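Local coordinates for protein diphosphomevalonate decarboxylase, putative (PDB 2HKE) that probably catalyses the ATP-dependent decarboxylation of (R)-5-diphosphomevalonate to isopentenyl diphosphate in the mevalonate pathway, at residues R274-Y279 with Y345-H351; A244-D249 with T286-F292; H84-P90 with F130-T134; T50-L54 with A125-F130. The protein carries 1 engineered substitution. All coordinates share one frame; numbering follows the deposited sequence. Where two conformers were deposited one is given.

Overall arrangement
The four contacts fall into two pairs at opposite ends of a two-domain chain. Interactions 1 and 2 belong to the C-terminal domain, with centres 15 Å apart, and join where Val276 and Lys277 of helix 267-283 pack on Leu288 and Tyr290 of strand 288-291. Interactions 3 and 4 belong to the N-terminal domain; their centres lie 11 Å apart and they share Phe130, one face of whose ring serves each contact. Between the pairs the centres are 37 to 52 Å apart, with no touch. No substrate or nucleotide marks the active site in any of them; the sulfate of interaction 1 probably comes from the crystallisation liquor.

Interaction 1. Residues R274-Y279 with Y345-H351; sequences RLVKAY and YKKLIDH. With SO4 (sulfate ion), chain D.
Arg274 and Asp350 meet through a sulfate ion lodged between helix 267-283 and the loop 345-351. Its O3 is gripped by three N-H groups: Asp350 N gives the straightest bond, 2.9 Å to O3 with an N-H...O angle of 162°, while Arg274 NH2 (3.1 Å to O3) and NE supply the others. NE also reaches O4 at 3.0 Å, and the bend of the arginine chain at chi3 (-47°) turns the guanidinium edge to the anion. A water accepts from Arg274 NH2 and hydrogen-bonds His351 ND1, whose NE2 is held by Asp268.

Apolar packing follows along the helix. This is a loop laid over one side of helix 267-283, in the domain of the GHMP C-terminal type. Ile349 CG2 settles on the helix backbone, 3.6 Å from Leu275 N; the Leu275 side chain crosses that of Leu348 at about a right angle, its CD1 touching Leu348 CB at 3.8 Å, and Ala278 CB lies 3.9 Å from the same Leu348 CB.

The aromatic pair is T-shaped. The CD1-CE1 edge of Tyr279 points at the face of Tyr345, ring centroids 5.2 Å apart and planes at 68°, while Tyr279 OH bonds to Glu309.

Interaction 2. Residues A244-D249 with T286-F292; sequences AMLESD and TALAYTF
Tyr290 offers one ring face to Met245 and its edge to Ser248 and Asp249. Met245 CG sits over the middle of the ring, 3.6 Å from the centroid and almost on the ring normal, a CH-pi contact; SD follows obliquely at 3.9 Å from the same centroid, a Met-aromatic contact. In the ring plane lie Ser248 OG and Asp249 OD1. Phe292 likewise receives Ser248 OG at its edge, so this one hydroxyl is set at the rims of two rings.

With CG of Tyr290 between its backbone N and carbonyl carbon (chi1 60°), the ring swings over toward the helix, where OH donates to Asp249 OD1 at 2.8 Å, meeting the syn side of the carboxylate 19° out of its plane. Ser248 OG in turn accepts from Phe292 N at 3.1 Å. Farther along, the bend at chi3 turns Met245 CE to meet Thr286 CG2 tip to tip at 3.7 Å.

Two waters bridge the segments: one donates to Ala244 O and accepts from the Thr291 hydroxyl, the other donates to the backbone oxygens of Ser248 and Phe292. Lys18 binds Thr291 OG1 and Phe292 O as well. Ala289 and Thr291 pair with strand 298-303, whereas Tyr290 N and O, on the edge turned to the helix, are buried with no polar partner in the model.

The axes of 244-249 and 288-291 run in the same general direction, 26° apart, approaching to 7.0 Å. Helix 237-256 thus covers the outer edge of strand 288-291, an outermost strand of the five-stranded mixed sheet in the GHMP-type C-terminal domain.

Interaction 3. Residues H84-P90 with F130-T134; sequences HLRSTCP and FKSTT
Leu85 lays CD2 on one face of the Phe130 ring, displaced toward its rim, 3.9 Å from the centroid and 27° off the normal. This CH-pi contact opens the tight, buried part of the interface. CD1 of the same leucine presses on Ser132 CB at 3.6 Å. Arg86, its guanidinium nearly perpendicular to the Phe130 ring, passes obliquely by CZ while its charge is met by Asp61.

The polar centre is just as close. Thr88 O accepts from Thr133 N at 2.8 Å, and the hydroxyls Thr88 OG1 and Ser132 OG stand 2.7 Å apart. Holding OG1 between the backbone N and the carbonyl carbon (chi1 61°) brings Thr88 near both that hydroxyl and the carbonyls of His84 and Leu85. Pro90 CD fits closely against the carbonyls of Phe130 and Lys131, 3.3 Å from each O.

Toward solvent the contact thins: Lys131 and Thr133 are exposed, and the lysine turns its chain away.

The end of helix 114-130 is a Schellman motif, with Lys131 at positive phi (47°). It runs directly into an ST turn, in which Ser132 OG accepts from Thr134 N at 3.1 Å.

Interaction 4. Residues T50-L54 with A125-F130; sequences TSVEL and ALIRAF
Thr50 touches Ala125 with its methyl group, CG2 to CB at 4.1 Å; its hydroxyl, on the other branch, bonds to Ser102 of the neighbouring strand 97-104.

Val52 carries the middle of the contact with both branches. CG1 lies 3.8 Å from Ala125 CB and 4.0 Å from Leu126 CD2, the valine crossing that leucine at about a right angle. CG2 comes 3.4 Å from Ala125 O and 3.5 Å from Ala129 CB, closer than usual for two methyl carbons. A chi1 of -55° sets CG1 toward Ala125 and Leu126 and CG2 toward Ala129, one turn on.

Such alternation, with Thr50, Val52 and Leu54 facing the helix while Ser51, bonded to Thr7, and Glu53 point from it, is how a helix packs on the face of a sheet in an alpha/beta layer, here in an N-terminal domain consistent with the ribosomal S5-like fold. Strand 48-55 lies between strands 5-15 and 97-104, and the axes of 50-54 and 125-130 run at 25° and come within 8.3 Å.

Leu54 comes in over the Phe130 ring on the face opposite Leu85; CD1 stands above the centre, 4.1 Å from the centroid and 9° off the normal, and 3.8 Å from Ala129 O. Leu54 CD2 is modelled too close to the ring, so the exact setting of the leucine end is doubtful.

Interaction 1. Residues R274-Y279 with Y345-H351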
# COMPACT_ATOMS: atom_id res chain seq x y z
N ARG A 274 -12.40 -16.78 6.24
CA ARG A 274 -13.60 -17.52 6.58
C ARG A 274 -14.62 -16.66 7.31
O ARG A 274 -15.83 -16.79 7.04
CB ARG A 274 -13.27 -18.76 7.43
CG ARG A 274 -12.43 -19.73 6.69
CD ARG A 274 -12.56 -21.16 7.22
NE ARG A 274 -12.46 -21.23 8.67
CZ ARG A 274 -11.32 -21.21 9.35
NH1 ARG A 274 -10.17 -21.14 8.71
NH2 ARG A 274 -11.34 -21.29 10.67
N LEU A 275 -14.14 -15.81 8.23
CA LEU A 275 -15.01 -14.94 9.03
C LEU A 275 -15.74 -13.90 8.17
O LEU A 275 -16.97 -13.69 8.29
CB LEU A 275 -14.18 -14.25 10.10
CG LEU A 275 -14.92 -13.39 11.11
CD1 LEU A 275 -16.18 -14.06 11.69
CD2 LEU A 275 -13.95 -12.98 12.19
N VAL A 276 -15.00 -13.25 7.30
CA VAL A 276 -15.63 -12.27 6.43
C VAL A 276 -16.69 -12.96 5.59
O VAL A 276 -17.81 -12.45 5.44
CB VAL A 276 -14.60 -11.56 5.54
CG1 VAL A 276 -15.27 -10.73 4.45
CG2 VAL A 276 -13.65 -10.77 6.43
N LYS A 277 -16.35 -14.11 5.01
CA LYS A 277 -17.30 -14.85 4.20
C LYS A 277 -18.56 -15.24 4.97
O LYS A 277 -19.69 -15.10 4.47
CB LYS A 277 -16.64 -16.11 3.62
CG LYS A 277 -15.67 -15.79 2.50
CD LYS A 277 -15.02 -17.07 2.01
CE LYS A 277 -14.11 -16.80 0.84
NZ LYS A 277 -13.43 -18.07 0.45
N ALA A 278 -18.36 -15.72 6.19
CA ALA A 278 -19.46 -16.17 7.05
C ALA A 278 -20.33 -15.00 7.48
O ALA A 278 -21.54 -15.11 7.57
CB ALA A 278 -18.93 -16.86 8.28
N TYR A 279 -19.71 -13.85 7.71
CA TYR A 279 -20.46 -12.63 8.02
C TYR A 279 -21.34 -12.20 6.86
O TYR A 279 -22.50 -11.93 7.03
CB TYR A 279 -19.50 -11.52 8.37
CG TYR A 279 -20.14 -10.21 8.75
CD1 TYR A 279 -21.02 -10.15 9.83
CD2 TYR A 279 -19.86 -9.05 8.06
CE1 TYR A 279 -21.57 -8.97 10.20
CE2 TYR A 279 -20.44 -7.84 8.42
CZ TYR A 279 -21.29 -7.81 9.49
OH TYR A 279 -21.88 -6.61 9.87
N TYR A 345 -24.20 -13.00 14.84
CA TYR A 345 -22.86 -12.71 14.31
C TYR A 345 -21.77 -13.15 15.27
O TYR A 345 -20.61 -12.75 15.12
CB TYR A 345 -22.73 -11.22 13.96
CG TYR A 345 -23.76 -10.76 13.01
CD1 TYR A 345 -23.91 -11.36 11.77
CD2 TYR A 345 -24.57 -9.68 13.30
CE1 TYR A 345 -24.86 -10.94 10.87
CE2 TYR A 345 -25.53 -9.26 12.39
CZ TYR A 345 -25.67 -9.91 11.19
OH TYR A 345 -26.65 -9.49 10.30
N LYS A 346 -22.14 -13.93 16.28
CA LYS A 346 -21.18 -14.48 17.19
C LYS A 346 -21.00 -15.93 16.72
O LYS A 346 -21.91 -16.53 16.12
CB LYS A 346 -21.68 -14.41 18.64
CG LYS A 346 -21.95 -13.01 19.14
CD LYS A 346 -22.68 -13.03 20.48
CE LYS A 346 -23.12 -11.61 20.88
NZ LYS A 346 -23.58 -11.59 22.29
N LYS A 347 -19.83 -16.46 16.98
CA LYS A 347 -19.48 -17.82 16.63
C LYS A 347 -19.78 -18.11 15.15
O LYS A 347 -20.50 -19.06 14.81
CB LYS A 347 -20.19 -18.82 17.59
CG LYS A 347 -19.69 -18.71 19.04
CD LYS A 347 -18.27 -19.34 19.23
CE LYS A 347 -17.64 -19.06 20.66
NZ LYS A 347 -17.65 -17.61 21.12
N LEU A 348 -19.21 -17.30 14.27
CA LEU A 348 -19.41 -17.49 12.84
C LEU A 348 -18.41 -18.49 12.27
O LEU A 348 -18.62 -19.01 11.20
CB LEU A 348 -19.29 -16.16 12.10
CG LEU A 348 -20.35 -15.10 12.43
CD1 LEU A 348 -20.04 -13.79 11.73
CD2 LEU A 348 -21.74 -15.60 12.05
N ILE A 349 -17.26 -18.60 12.93
CA ILE A 349 -16.20 -19.55 12.60
C ILE A 349 -15.73 -20.23 13.86
O ILE A 349 -15.99 -19.75 14.96
CB ILE A 349 -14.98 -18.90 11.90
CG1 ILE A 349 -14.27 -17.88 12.80
CG2 ILE A 349 -15.42 -18.29 10.54
CD1 ILE A 349 -12.88 -17.43 12.29
N ASP A 350 -14.99 -21.31 13.67
CA ASP A 350 -14.28 -22.01 14.70
C ASP A 350 -12.80 -21.67 14.57
O ASP A 350 -12.15 -22.12 13.62
CB ASP A 350 -14.47 -23.54 14.47
CG ASP A 350 -13.77 -24.40 15.51
OD1 ASP A 350 -13.31 -23.86 16.56
OD2 ASP A 350 -13.70 -25.64 15.25
N HIS A 351 -12.28 -20.86 15.49
CA HIS A 351 -10.86 -20.49 15.49
C HIS A 351 -10.52 -20.01 16.88
O HIS A 351 -11.35 -19.35 17.54
CB HIS A 351 -10.58 -19.38 14.45
CG HIS A 351 -9.13 -19.07 14.27
ND1 HIS A 351 -8.29 -19.90 13.55
CD2 HIS A 351 -8.37 -18.01 14.65
CE1 HIS A 351 -7.07 -19.37 13.53
NE2 HIS A 351 -7.10 -18.23 14.18
S SO4 D . -15.29 -22.85 10.25
O1 SO4 D . -14.98 -24.24 9.95
O2 SO4 D . -16.56 -22.78 10.92
O3 SO4 D . -14.21 -22.32 11.09
O4 SO4 D . -15.32 -22.14 8.98
O HOH W 1 -8.95 -22.18 12.23

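Interaction 2. Residues A244-D249 with T286-F292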
# COMPACT_ATOMS: atom_id res chain seq x y z
N ALA A 244 -12.20 -7.29 -5.11
CA ALA A 244 -11.07 -7.25 -4.17
C ALA A 244 -10.77 -8.66 -3.57
O ALA A 244 -9.61 -9.07 -3.39
CB ALA A 244 -11.32 -6.23 -3.08
N MET A 245 -11.82 -9.41 -3.23
CA MET A 245 -11.64 -10.72 -2.64
C MET A 245 -11.17 -11.73 -3.69
O MET A 245 -10.39 -12.61 -3.39
CB MET A 245 -12.94 -11.20 -1.99
CG MET A 245 -13.21 -10.40 -0.69
SD MET A 245 -14.59 -10.86 0.29
CE MET A 245 -15.95 -10.20 -0.66
N LEU A 246 -11.64 -11.59 -4.92
CA LEU A 246 -11.16 -12.48 -6.01
C LEU A 246 -9.69 -12.26 -6.25
O LEU A 246 -8.93 -13.19 -6.39
CB LEU A 246 -11.90 -12.20 -7.30
CG LEU A 246 -13.32 -12.73 -7.36
CD1 LEU A 246 -14.04 -12.11 -8.59
CD2 LEU A 246 -13.30 -14.25 -7.41
N GLU A 247 -9.27 -11.02 -6.25
CA GLU A 247 -7.88 -10.67 -6.48
C GLU A 247 -6.99 -11.17 -5.36
O GLU A 247 -5.91 -11.73 -5.58
CB GLU A 247 -7.76 -9.16 -6.62
CG GLU A 247 -8.05 -8.64 -8.02
CD GLU A 247 -6.93 -8.99 -8.98
OE1 GLU A 247 -5.79 -8.47 -8.80
OE2 GLU A 247 -7.16 -9.83 -9.89
N SER A 248 -7.44 -10.98 -4.13
CA SER A 248 -6.71 -11.47 -2.98
C SER A 248 -6.57 -12.96 -3.01
O SER A 248 -5.49 -13.51 -2.79
CB SER A 248 -7.46 -11.06 -1.72
OG SER A 248 -6.75 -11.47 -0.55
N ASP A 249 -7.68 -13.65 -3.28
CA ASP A 249 -7.62 -15.12 -3.39
C ASP A 249 -6.63 -15.55 -4.46
O ASP A 249 -5.82 -16.50 -4.23
CB ASP A 249 -9.01 -15.69 -3.74
CG ASP A 249 -10.02 -15.55 -2.64
OD1 ASP A 249 -9.69 -15.26 -1.46
OD2 ASP A 249 -11.22 -15.79 -2.95
N THR A 286 -22.82 -8.80 0.49
CA THR A 286 -21.38 -8.52 0.61
C THR A 286 -21.22 -7.15 1.30
O THR A 286 -21.21 -6.11 0.65
CB THR A 286 -20.71 -8.58 -0.71
OG1 THR A 286 -20.97 -9.87 -1.33
CG2 THR A 286 -19.15 -8.39 -0.52
N ALA A 287 -21.17 -7.20 2.63
CA ALA A 287 -21.02 -6.02 3.45
C ALA A 287 -19.55 -5.67 3.73
O ALA A 287 -19.22 -4.53 4.13
CB ALA A 287 -21.80 -6.21 4.76
N LEU A 288 -18.67 -6.65 3.58
CA LEU A 288 -17.30 -6.55 4.11
C LEU A 288 -16.40 -7.28 3.13
O LEU A 288 -16.76 -8.35 2.67
CB LEU A 288 -17.21 -7.17 5.53
CG LEU A 288 -15.89 -7.10 6.28
CD1 LEU A 288 -15.42 -5.59 6.50
CD2 LEU A 288 -15.97 -7.84 7.64
N ALA A 289 -15.26 -6.67 2.77
CA ALA A 289 -14.29 -7.29 1.89
C ALA A 289 -12.96 -7.36 2.56
O ALA A 289 -12.60 -6.47 3.36
CB ALA A 289 -14.13 -6.47 0.57
N TYR A 290 -12.22 -8.44 2.27
CA TYR A 290 -10.81 -8.61 2.72
C TYR A 290 -9.88 -8.45 1.50
O TYR A 290 -10.27 -8.70 0.36
CB TYR A 290 -10.59 -9.97 3.38
CG TYR A 290 -10.88 -11.14 2.49
CD1 TYR A 290 -9.97 -11.53 1.47
CD2 TYR A 290 -12.09 -11.85 2.62
CE1 TYR A 290 -10.31 -12.60 0.61
CE2 TYR A 290 -12.40 -12.91 1.79
CZ TYR A 290 -11.50 -13.29 0.80
OH TYR A 290 -11.86 -14.35 -0.02
N THR A 291 -8.64 -8.05 1.79
CA THR A 291 -7.55 -8.26 0.88
C THR A 291 -6.27 -8.44 1.66
O THR A 291 -6.09 -7.80 2.69
CB THR A 291 -7.45 -7.17 -0.19
OG1 THR A 291 -6.55 -7.62 -1.20
CG2 THR A 291 -6.93 -5.85 0.36
N PHE A 292 -5.42 -9.34 1.19
CA PHE A 292 -4.08 -9.54 1.68
C PHE A 292 -3.10 -9.14 0.59
O PHE A 292 -3.36 -9.40 -0.58
CB PHE A 292 -3.85 -11.03 2.05
CG PHE A 292 -4.75 -11.50 3.17
CD1 PHE A 292 -6.06 -11.82 2.90
CD2 PHE A 292 -4.31 -11.58 4.49
CE1 PHE A 292 -6.92 -12.23 3.88
CE2 PHE A 292 -5.16 -11.96 5.48
CZ PHE A 292 -6.47 -12.28 5.20
O HOH W 2 -7.61 -7.42 -3.55
O HOH W 3 -3.60 -12.01 -1.47

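Interaction 3. Residues H84-P90 with F130-T134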
# COMPACT_ATOMS: atom_id res chain seq x y z
N HIS A 84 18.06 9.27 -12.27
CA HIS A 84 16.97 9.79 -13.07
C HIS A 84 16.68 11.26 -12.68
O HIS A 84 16.42 12.10 -13.54
CB HIS A 84 15.71 8.95 -12.93
CG HIS A 84 14.65 9.35 -13.88
ND1 HIS A 84 14.85 9.33 -15.25
CD2 HIS A 84 13.41 9.85 -13.69
CE1 HIS A 84 13.77 9.79 -15.85
NE2 HIS A 84 12.88 10.10 -14.93
N LEU A 85 16.78 11.53 -11.40
CA LEU A 85 16.46 12.84 -10.88
C LEU A 85 17.44 13.86 -11.48
O LEU A 85 17.04 14.90 -11.98
CB LEU A 85 16.55 12.81 -9.37
CG LEU A 85 16.35 14.09 -8.59
CD1 LEU A 85 14.83 14.48 -8.53
CD2 LEU A 85 17.00 13.92 -7.20
N ARG A 86 18.72 13.53 -11.44
CA ARG A 86 19.75 14.42 -11.92
C ARG A 86 19.86 14.56 -13.42
O ARG A 86 20.55 15.45 -13.89
CB ARG A 86 21.09 14.00 -11.35
CG ARG A 86 21.23 14.27 -9.91
CD ARG A 86 22.65 14.06 -9.49
NE ARG A 86 22.80 14.49 -8.12
CZ ARG A 86 23.03 13.68 -7.09
NH1 ARG A 86 23.16 12.37 -7.24
NH2 ARG A 86 23.13 14.21 -5.90
N SER A 87 19.23 13.67 -14.17
CA SER A 87 19.14 13.82 -15.62
C SER A 87 17.93 14.61 -16.05
O SER A 87 17.71 14.76 -17.27
CB SER A 87 19.12 12.46 -16.31
OG SER A 87 17.92 11.76 -16.12
N THR A 88 17.10 15.04 -15.09
CA THR A 88 15.88 15.75 -15.40
C THR A 88 15.76 16.99 -14.54
O THR A 88 14.69 17.38 -14.15
CB THR A 88 14.66 14.80 -15.23
OG1 THR A 88 14.59 14.33 -13.87
CG2 THR A 88 14.77 13.62 -16.22
N CYS A 89 16.89 17.62 -14.25
CA CYS A 89 16.88 18.80 -13.42
C CYS A 89 17.84 19.86 -13.97
O CYS A 89 18.66 19.54 -14.82
CB CYS A 89 17.20 18.44 -11.98
SG CYS A 89 18.94 18.16 -11.70
N PRO A 90 17.71 21.12 -13.53
CA PRO A 90 18.57 22.22 -13.99
C PRO A 90 20.08 21.93 -13.91
O PRO A 90 20.53 21.33 -12.95
CB PRO A 90 18.21 23.33 -13.02
CG PRO A 90 16.80 23.13 -12.74
CD PRO A 90 16.69 21.61 -12.59
N PHE A 130 15.31 19.52 -6.12
CA PHE A 130 16.14 19.61 -7.31
C PHE A 130 15.47 20.32 -8.48
O PHE A 130 16.06 20.43 -9.56
CB PHE A 130 16.56 18.20 -7.74
CG PHE A 130 17.76 17.67 -7.01
CD1 PHE A 130 17.63 17.04 -5.77
CD2 PHE A 130 19.02 17.82 -7.54
CE1 PHE A 130 18.77 16.55 -5.11
CE2 PHE A 130 20.17 17.35 -6.87
CZ PHE A 130 20.03 16.73 -5.64
N LYS A 131 14.21 20.71 -8.28
CA LYS A 131 13.38 21.23 -9.35
C LYS A 131 13.43 20.38 -10.61
O LYS A 131 13.62 20.87 -11.75
CB LYS A 131 13.77 22.67 -9.63
CG LYS A 131 13.88 23.48 -8.37
CD LYS A 131 14.18 24.91 -8.64
CE LYS A 131 13.79 25.78 -7.45
NZ LYS A 131 12.30 25.79 -7.31
N SER A 132 13.22 19.08 -10.42
CA SER A 132 13.25 18.13 -11.51
C SER A 132 11.93 18.18 -12.24
O SER A 132 10.88 18.36 -11.63
CB SER A 132 13.51 16.68 -10.99
OG SER A 132 13.24 15.65 -11.93
N THR A 133 11.98 17.95 -13.54
CA THR A 133 10.78 17.87 -14.33
C THR A 133 10.05 16.52 -14.27
O THR A 133 8.96 16.35 -14.85
CB THR A 133 11.12 18.15 -15.80
OG1 THR A 133 12.15 17.25 -16.25
CG2 THR A 133 11.58 19.61 -15.92
N THR A 134 10.66 15.55 -13.62
CA THR A 134 10.01 14.24 -13.54
C THR A 134 8.86 14.29 -12.53
O THR A 134 8.84 15.10 -11.64
CB THR A 134 11.04 13.12 -13.24
OG1 THR A 134 10.35 11.86 -13.22
CG2 THR A 134 11.68 13.31 -11.92

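Interaction 4. Residues T50-L54 with A125-F130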
# COMPACT_ATOMS: atom_id res chain seq x y z
N THR A 50 10.10 12.20 4.84
CA THR A 50 11.47 12.45 4.35
C THR A 50 11.76 13.94 4.28
O THR A 50 10.94 14.72 3.83
CB THR A 50 11.70 11.88 2.92
OG1 THR A 50 11.57 10.47 2.94
CG2 THR A 50 13.06 12.25 2.33
N SER A 51 12.97 14.28 4.69
CA SER A 51 13.54 15.61 4.55
C SER A 51 14.77 15.49 3.67
O SER A 51 15.57 14.56 3.80
CB SER A 51 13.92 16.19 5.93
OG SER A 51 12.76 16.61 6.65
N VAL A 52 14.92 16.42 2.74
CA VAL A 52 16.12 16.44 1.94
C VAL A 52 16.74 17.84 2.01
O VAL A 52 16.01 18.84 2.10
CB VAL A 52 15.85 16.01 0.46
CG1 VAL A 52 15.18 14.62 0.41
CG2 VAL A 52 14.99 17.05 -0.28
N GLU A 53 18.07 17.89 1.93
CA GLU A 53 18.80 19.16 1.86
C GLU A 53 19.85 19.12 0.77
O GLU A 53 20.67 18.22 0.76
CB GLU A 53 19.45 19.46 3.21
CG GLU A 53 19.83 20.95 3.38
CD GLU A 53 20.80 21.21 4.55
OE1 GLU A 53 21.01 20.34 5.44
OE2 GLU A 53 21.38 22.31 4.55
N LEU A 54 19.82 20.06 -0.16
CA LEU A 54 20.88 20.12 -1.19
C LEU A 54 22.12 20.71 -0.55
O LEU A 54 22.01 21.60 0.29
CB LEU A 54 20.49 20.93 -2.43
CG LEU A 54 19.49 20.34 -3.43
CD1 LEU A 54 19.75 20.87 -4.83
CD2 LEU A 54 19.57 18.84 -3.48
N ALA A 125 10.03 14.77 -2.18
CA ALA A 125 10.98 15.70 -1.55
C ALA A 125 12.14 15.99 -2.50
O ALA A 125 12.55 17.14 -2.63
CB ALA A 125 11.50 15.13 -0.20
N LEU A 126 12.67 14.97 -3.17
CA LEU A 126 13.78 15.13 -4.06
C LEU A 126 13.42 15.97 -5.28
O LEU A 126 14.20 16.80 -5.72
CB LEU A 126 14.32 13.79 -4.52
CG LEU A 126 15.14 13.02 -3.50
CD1 LEU A 126 15.34 11.56 -3.93
CD2 LEU A 126 16.47 13.75 -3.27
N ILE A 127 12.24 15.73 -5.83
CA ILE A 127 11.80 16.40 -7.05
C ILE A 127 11.64 17.90 -6.72
O ILE A 127 12.03 18.73 -7.50
CB ILE A 127 10.49 15.80 -7.60
CG1 ILE A 127 10.77 14.48 -8.33
CG2 ILE A 127 9.78 16.76 -8.56
CD1 ILE A 127 9.54 13.61 -8.46
N ARG A 128 11.09 18.22 -5.56
CA ARG A 128 10.93 19.62 -5.18
C ARG A 128 12.29 20.28 -5.00
O ARG A 128 12.57 21.32 -5.60
CB ARG A 128 10.07 19.80 -3.95
CG ARG A 128 9.79 21.29 -3.70
CD ARG A 128 8.72 21.56 -2.77
NE ARG A 128 7.42 21.47 -3.40
CZ ARG A 128 6.30 21.80 -2.80
NH1 ARG A 128 6.31 22.26 -1.55
NH2 ARG A 128 5.17 21.66 -3.45
N ALA A 129 13.17 19.62 -4.25
CA ALA A 129 14.50 20.17 -3.94
C ALA A 129 15.35 20.43 -5.17
O ALA A 129 16.04 21.45 -5.24
CB ALA A 129 15.27 19.22 -2.98
N PHE A 130 15.31 19.52 -6.12
CA PHE A 130 16.14 19.61 -7.31
C PHE A 130 15.47 20.32 -8.48
O PHE A 130 16.06 20.43 -9.56
CB PHE A 130 16.56 18.20 -7.74
CG PHE A 130 17.76 17.67 -7.01
CD1 PHE A 130 17.63 17.04 -5.77
CD2 PHE A 130 19.02 17.82 -7.54
CE1 PHE A 130 18.77 16.55 -5.11
CE2 PHE A 130 20.17 17.35 -6.87
CZ PHE A 130 20.03 16.73 -5.64